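Local atomic coordinates of BRO1 protein (Saccharomyces cerevisiae, PDB entry 1ZB1), a protein that recruits the deubiquitinase Doa4 to endosomes and helps sort cargo proteins into the intralumenal vesicles of multivesicular bodies. Residues K74-R85 with M357-Y368. Numbering follows the deposited sequence.
Sequences KYYSFLEHLYFR and MQDVANKYDSLY
A tyrosine hydroxyl reaches across to a main-chain carbonyl that is already engaged inside a helix: Tyr368 OH donates to Phe78 O at 2.7 Å, in the carbonyl plane and on a lone pair, while Leu82 N holds the same oxygen in the ordinary helical bond. Tyrosine suits the site because its long ring spans the gap as it packs, with CE2 on Leu82 CB and on Phe78 CE1, the latter at 3.6 Å. Phe78 swings its ring toward the partner helix, a chi1 of 168° carrying CG to the side opposite its own N, and turns its edge to the face of Tyr364, a T-shaped pair with planes at 77°; against Tyr368 its ring is nearly parallel but slid aside.

One turn on, His81 is sandwiched. Met357 CE lies over one face, 3.6 Å from the ring centroid, and Ala361 CB over the opposite face, at 3.8 Å, both as CH-pi contacts. The bends at chi2 and chi3 of Met357 fold its methyl onto the imidazole, whereas alanine is small enough for the ring to lie close to the helix backbone. Val360 fits as a knob among Lys74, Ser77, Phe78 and His81.

At the outer end Tyr368 CD1 lies over one face of the Arg85 guanidinium, 3.5 Å from Arg85 NE, and Arg85 is steadied by NH1 bonding to His81 O. A water accepts weakly from its NH2 and donates to Ala361 O and Asp365 OD2; Asp365 also forms a salt bridge with Arg369.

Segments 74-85 and 357-368, on helices 65-86 and 349-371 of the Bro1 domain, thus cross at -64° through interlocking knobs. The chemistry implies a largely apolar, aromatic joint, pinned inside by one directional hydroxyl bond and bridged by water where charged groups gather at its margin.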
loop_
_atom_site.group_PDB
_atom_site.type_symbol
_atom_site.label_atom_id
_atom_site.label_comp_id
_atom_site.label_asym_id
_atom_site.label_seq_id
_atom_site.Cartn_x
_atom_site.Cartn_y
_atom_site.Cartn_z
ATOM N N LYS A 74 -8.164 -4.776 -17.002
ATOM C CA LYS A 74 -8.951 -4.808 -18.234
ATOM C C LYS A 74 -10.435 -4.585 -17.942
ATOM O O LYS A 74 -11.134 -3.876 -18.685
ATOM C CB LYS A 74 -8.750 -6.146 -18.962
ATOM C CG LYS A 74 -7.349 -6.291 -19.552
ATOM C CD LYS A 74 -7.177 -7.576 -20.359
ATOM C CE LYS A 74 -5.818 -7.573 -21.072
ATOM N NZ LYS A 74 -5.526 -8.837 -21.804
ATOM N N TYR A 75 -10.921 -5.180 -16.859
ATOM C CA TYR A 75 -12.326 -5.003 -16.501
ATOM C C TYR A 75 -12.576 -3.549 -16.078
ATOM O O TYR A 75 -13.617 -2.985 -16.405
ATOM C CB TYR A 75 -12.734 -5.969 -15.377
ATOM C CG TYR A 75 -14.218 -5.923 -15.052
ATOM C CD1 TYR A 75 -15.172 -6.129 -16.049
ATOM C CD2 TYR A 75 -14.666 -5.631 -13.759
ATOM C CE1 TYR A 75 -16.539 -6.035 -15.773
ATOM C CE2 TYR A 75 -16.038 -5.542 -13.471
ATOM C CZ TYR A 75 -16.961 -5.740 -14.485
ATOM O OH TYR A 75 -18.308 -5.612 -14.235
ATOM N N TYR A 76 -11.637 -2.940 -15.352
ATOM C CA TYR A 76 -11.814 -1.542 -14.941
ATOM C C TYR A 76 -11.886 -0.676 -16.202
ATOM O O TYR A 76 -12.718 0.238 -16.295
ATOM C CB TYR A 76 -10.651 -1.054 -14.061
ATOM C CG TYR A 76 -10.925 0.283 -13.371
ATOM C CD1 TYR A 76 -11.450 0.328 -12.079
ATOM C CD2 TYR A 76 -10.696 1.494 -14.028
ATOM C CE1 TYR A 76 -11.743 1.547 -11.451
ATOM C CE2 TYR A 76 -10.988 2.724 -13.415
ATOM C CZ TYR A 76 -11.510 2.742 -12.127
ATOM O OH TYR A 76 -11.791 3.949 -11.510
ATOM N N SER A 77 -11.027 -0.970 -17.178
ATOM C CA SER A 77 -11.028 -0.207 -18.426
ATOM C C SER A 77 -12.410 -0.252 -19.060
ATOM O O SER A 77 -12.914 0.766 -19.529
ATOM C CB SER A 77 -9.991 -0.750 -19.420
ATOM O OG SER A 77 -8.671 -0.514 -18.955
ATOM N N PHE A 78 -13.022 -1.433 -19.073
ATOM C CA PHE A 78 -14.358 -1.592 -19.642
ATOM C C PHE A 78 -15.323 -0.649 -18.936
ATOM O O PHE A 78 -16.127 0.035 -19.569
ATOM C CB PHE A 78 -14.863 -3.026 -19.457
ATOM C CG PHE A 78 -16.330 -3.182 -19.761
ATOM C CD1 PHE A 78 -16.772 -3.320 -21.073
ATOM C CD2 PHE A 78 -17.275 -3.112 -18.740
ATOM C CE1 PHE A 78 -18.138 -3.383 -21.369
ATOM C CE2 PHE A 78 -18.641 -3.174 -19.029
ATOM C CZ PHE A 78 -19.070 -3.308 -20.345
ATOM N N LEU A 79 -15.239 -0.645 -17.609
ATOM C CA LEU A 79 -16.091 0.191 -16.761
ATOM C C LEU A 79 -15.865 1.681 -16.974
ATOM O O LEU A 79 -16.820 2.462 -16.988
ATOM C CB LEU A 79 -15.824 -0.123 -15.287
ATOM C CG LEU A 79 -16.668 -1.091 -14.456
ATOM C CD1 LEU A 79 -17.583 -1.963 -15.301
ATOM C CD2 LEU A 79 -15.720 -1.905 -13.612
ATOM N N GLU A 80 -14.601 2.076 -17.106
ATOM C CA GLU A 80 -14.271 3.483 -17.290
ATOM C C GLU A 80 -14.844 4.012 -18.607
ATOM O O GLU A 80 -15.420 5.105 -18.647
ATOM C CB GLU A 80 -12.749 3.686 -17.234
ATOM C CG GLU A 80 -12.326 5.146 -17.187
ATOM C CD GLU A 80 -12.816 5.862 -15.936
ATOM O OE1 GLU A 80 -14.031 5.799 -15.635
ATOM O OE2 GLU A 80 -11.989 6.502 -15.259
ATOM N N HIS A 81 -14.688 3.245 -19.682
ATOM C CA HIS A 81 -15.227 3.654 -20.974
ATOM C C HIS A 81 -16.756 3.672 -20.932
ATOM O O HIS A 81 -17.386 4.519 -21.564
ATOM C CB HIS A 81 -14.762 2.711 -22.091
ATOM C CG HIS A 81 -13.366 2.971 -22.566
ATOM N ND1 HIS A 81 -12.319 2.110 -22.313
ATOM C CD2 HIS A 81 -12.847 3.991 -23.291
ATOM C CE1 HIS A 81 -11.216 2.587 -22.862
ATOM N NE2 HIS A 81 -11.509 3.728 -23.460
ATOM N N LEU A 82 -17.346 2.729 -20.196
ATOM C CA LEU A 82 -18.799 2.661 -20.072
ATOM C C LEU A 82 -19.277 3.922 -19.356
ATOM O O LEU A 82 -20.287 4.525 -19.731
ATOM C CB LEU A 82 -19.214 1.425 -19.261
ATOM C CG LEU A 82 -20.716 1.206 -19.041
ATOM C CD1 LEU A 82 -21.434 1.083 -20.379
ATOM C CD2 LEU A 82 -20.929 -0.053 -18.214
ATOM N N TYR A 83 -18.535 4.311 -18.323
ATOM C CA TYR A 83 -18.860 5.497 -17.543
ATOM C C TYR A 83 -18.683 6.773 -18.370
ATOM O O TYR A 83 -19.456 7.714 -18.223
ATOM C CB TYR A 83 -17.991 5.550 -16.285
ATOM C CG TYR A 83 -18.212 6.777 -15.420
ATOM C CD1 TYR A 83 -17.328 7.854 -15.466
ATOM C CD2 TYR A 83 -19.299 6.854 -14.548
ATOM C CE1 TYR A 83 -17.516 8.975 -14.660
ATOM C CE2 TYR A 83 -19.498 7.974 -13.740
ATOM C CZ TYR A 83 -18.599 9.027 -13.801
ATOM O OH TYR A 83 -18.773 10.127 -12.991
ATOM N N PHE A 84 -17.669 6.809 -19.231
ATOM C CA PHE A 84 -17.447 7.977 -20.085
ATOM C C PHE A 84 -18.662 8.172 -20.988
ATOM O O PHE A 84 -19.053 9.299 -21.294
ATOM C CB PHE A 84 -16.226 7.792 -21.004
ATOM C CG PHE A 84 -14.892 7.829 -20.303
ATOM C CD1 PHE A 84 -14.724 8.507 -19.099
ATOM C CD2 PHE A 84 -13.778 7.232 -20.895
ATOM C CE1 PHE A 84 -13.468 8.592 -18.496
ATOM C CE2 PHE A 84 -12.517 7.313 -20.300
ATOM C CZ PHE A 84 -12.364 7.995 -19.096
ATOM N N ARG A 85 -19.249 7.059 -21.417
ATOM C CA ARG A 85 -20.396 7.086 -22.316
ATOM C C ARG A 85 -21.771 7.232 -21.660
ATOM O O ARG A 85 -22.635 7.934 -22.191
ATOM C CB ARG A 85 -20.368 5.833 -23.194
ATOM C CG ARG A 85 -19.130 5.757 -24.085
ATOM C CD ARG A 85 -18.983 4.399 -24.742
ATOM N NE ARG A 85 -17.878 4.357 -25.700
ATOM C CZ ARG A 85 -16.602 4.593 -25.396
ATOM N NH1 ARG A 85 -16.254 4.895 -24.152
ATOM N NH2 ARG A 85 -15.669 4.514 -26.340
ATOM N N MET A 357 -6.497 0.864 -21.718
ATOM C CA MET A 357 -7.662 1.512 -22.321
ATOM C C MET A 357 -7.934 1.284 -23.820
ATOM O O MET A 357 -9.073 1.017 -24.209
ATOM C CB MET A 357 -7.607 3.015 -22.030
ATOM C CG MET A 357 -7.694 3.361 -20.544
ATOM S SD MET A 357 -9.284 2.924 -19.772
ATOM C CE MET A 357 -10.270 4.331 -20.209
ATOM N N GLN A 358 -6.904 1.384 -24.656
ATOM C CA GLN A 358 -7.070 1.203 -26.103
ATOM C C GLN A 358 -7.734 -0.100 -26.565
ATOM O O GLN A 358 -8.767 -0.072 -27.238
ATOM C CB GLN A 358 -5.715 1.341 -26.805
ATOM C CG GLN A 358 -5.549 2.621 -27.604
ATOM C CD GLN A 358 -6.503 2.710 -28.787
ATOM O OE1 GLN A 358 -7.720 2.810 -28.618
ATOM N NE2 GLN A 358 -5.948 2.672 -29.997
ATOM N N ASP A 359 -7.139 -1.237 -26.220
ATOM C CA ASP A 359 -7.682 -2.530 -26.639
ATOM C C ASP A 359 -9.127 -2.769 -26.195
ATOM O O ASP A 359 -9.925 -3.357 -26.935
ATOM C CB ASP A 359 -6.792 -3.676 -26.135
ATOM C CG ASP A 359 -5.434 -3.708 -26.824
ATOM O OD1 ASP A 359 -5.386 -3.526 -28.062
ATOM O OD2 ASP A 359 -4.414 -3.926 -26.131
ATOM N N VAL A 360 -9.461 -2.315 -24.990
ATOM C CA VAL A 360 -10.809 -2.485 -24.462
ATOM C C VAL A 360 -11.835 -1.639 -25.217
ATOM O O VAL A 360 -12.936 -2.100 -25.500
ATOM C CB VAL A 360 -10.856 -2.146 -22.948
ATOM C CG1 VAL A 360 -12.297 -2.028 -22.476
ATOM C CG2 VAL A 360 -10.144 -3.240 -22.158
ATOM N N ALA A 361 -11.473 -0.404 -25.547
ATOM C CA ALA A 361 -12.387 0.472 -26.272
ATOM C C ALA A 361 -12.749 -0.117 -27.634
ATOM O O ALA A 361 -13.888 -0.003 -28.089
ATOM C CB ALA A 361 -11.762 1.847 -26.455
ATOM N N ASN A 362 -11.778 -0.746 -28.287
ATOM C CA ASN A 362 -12.022 -1.331 -29.598
ATOM C C ASN A 362 -12.887 -2.579 -29.526
ATOM O O ASN A 362 -13.823 -2.745 -30.308
ATOM C CB ASN A 362 -10.698 -1.669 -30.290
ATOM C CG ASN A 362 -9.887 -0.435 -30.622
ATOM O OD1 ASN A 362 -10.429 0.572 -31.088
ATOM N ND2 ASN A 362 -8.580 -0.507 -30.400
ATOM N N LYS A 363 -12.570 -3.452 -28.578
ATOM C CA LYS A 363 -13.302 -4.695 -28.406
ATOM C C LYS A 363 -14.777 -4.504 -28.047
ATOM O O LYS A 363 -15.639 -5.232 -28.539
ATOM C CB LYS A 363 -12.613 -5.545 -27.332
ATOM C CG LYS A 363 -13.251 -6.895 -27.083
ATOM C CD LYS A 363 -12.407 -7.732 -26.129
ATOM C CE LYS A 363 -13.080 -9.066 -25.837
ATOM N NZ LYS A 363 -12.230 -10.014 -25.050
ATOM N N TYR A 364 -15.075 -3.513 -27.214
ATOM C CA TYR A 364 -16.454 -3.303 -26.776
ATOM C C TYR A 364 -17.263 -2.166 -27.397
ATOM O O TYR A 364 -18.362 -1.863 -26.935
ATOM C CB TYR A 364 -16.475 -3.172 -25.250
ATOM C CG TYR A 364 -16.001 -4.426 -24.566
ATOM C CD1 TYR A 364 -14.700 -4.535 -24.072
ATOM C CD2 TYR A 364 -16.836 -5.534 -24.470
ATOM C CE1 TYR A 364 -14.247 -5.725 -23.503
ATOM C CE2 TYR A 364 -16.394 -6.722 -23.906
ATOM C CZ TYR A 364 -15.105 -6.814 -23.427
ATOM O OH TYR A 364 -14.683 -8.001 -22.875
ATOM N N ASP A 365 -16.743 -1.555 -28.455
ATOM C CA ASP A 365 -17.447 -0.454 -29.104
ATOM C C ASP A 365 -18.888 -0.788 -29.532
ATOM O O ASP A 365 -19.801 0.009 -29.321
ATOM C CB ASP A 365 -16.640 0.039 -30.310
ATOM C CG ASP A 365 -17.223 1.293 -30.922
ATOM O OD1 ASP A 365 -17.994 1.182 -31.897
ATOM O OD2 ASP A 365 -16.923 2.389 -30.411
ATOM N N SER A 366 -19.091 -1.959 -30.129
ATOM C CA SER A 366 -20.429 -2.363 -30.566
ATOM C C SER A 366 -21.367 -2.553 -29.374
ATOM O O SER A 366 -22.547 -2.194 -29.431
ATOM C CB SER A 366 -20.357 -3.663 -31.377
ATOM O OG SER A 366 -19.557 -3.503 -32.540
ATOM N N LEU A 367 -20.844 -3.129 -28.300
ATOM C CA LEU A 367 -21.640 -3.347 -27.102
ATOM C C LEU A 367 -22.095 -1.991 -26.566
ATOM O O LEU A 367 -23.281 -1.798 -26.289
ATOM C CB LEU A 367 -20.822 -4.113 -26.049
ATOM C CG LEU A 367 -21.520 -4.460 -24.728
ATOM C CD1 LEU A 367 -20.806 -5.616 -24.055
ATOM C CD2 LEU A 367 -21.552 -3.241 -23.820
ATOM N N TYR A 368 -21.155 -1.053 -26.443
ATOM C CA TYR A 368 -21.461 0.293 -25.945
ATOM C C TYR A 368 -22.525 0.990 -26.801
ATOM O O TYR A 368 -23.520 1.502 -26.280
ATOM C CB TYR A 368 -20.199 1.170 -25.935
ATOM C CG TYR A 368 -19.105 0.760 -24.958
ATOM C CD1 TYR A 368 -17.760 0.926 -25.294
ATOM C CD2 TYR A 368 -19.409 0.248 -23.695
ATOM C CE1 TYR A 368 -16.738 0.598 -24.400
ATOM C CE2 TYR A 368 -18.390 -0.086 -22.787
ATOM C CZ TYR A 368 -17.056 0.095 -23.153
ATOM O OH TYR A 368 -16.036 -0.220 -22.281
HETATM O O HOH W 1 -15.234 2.225 -28.058
#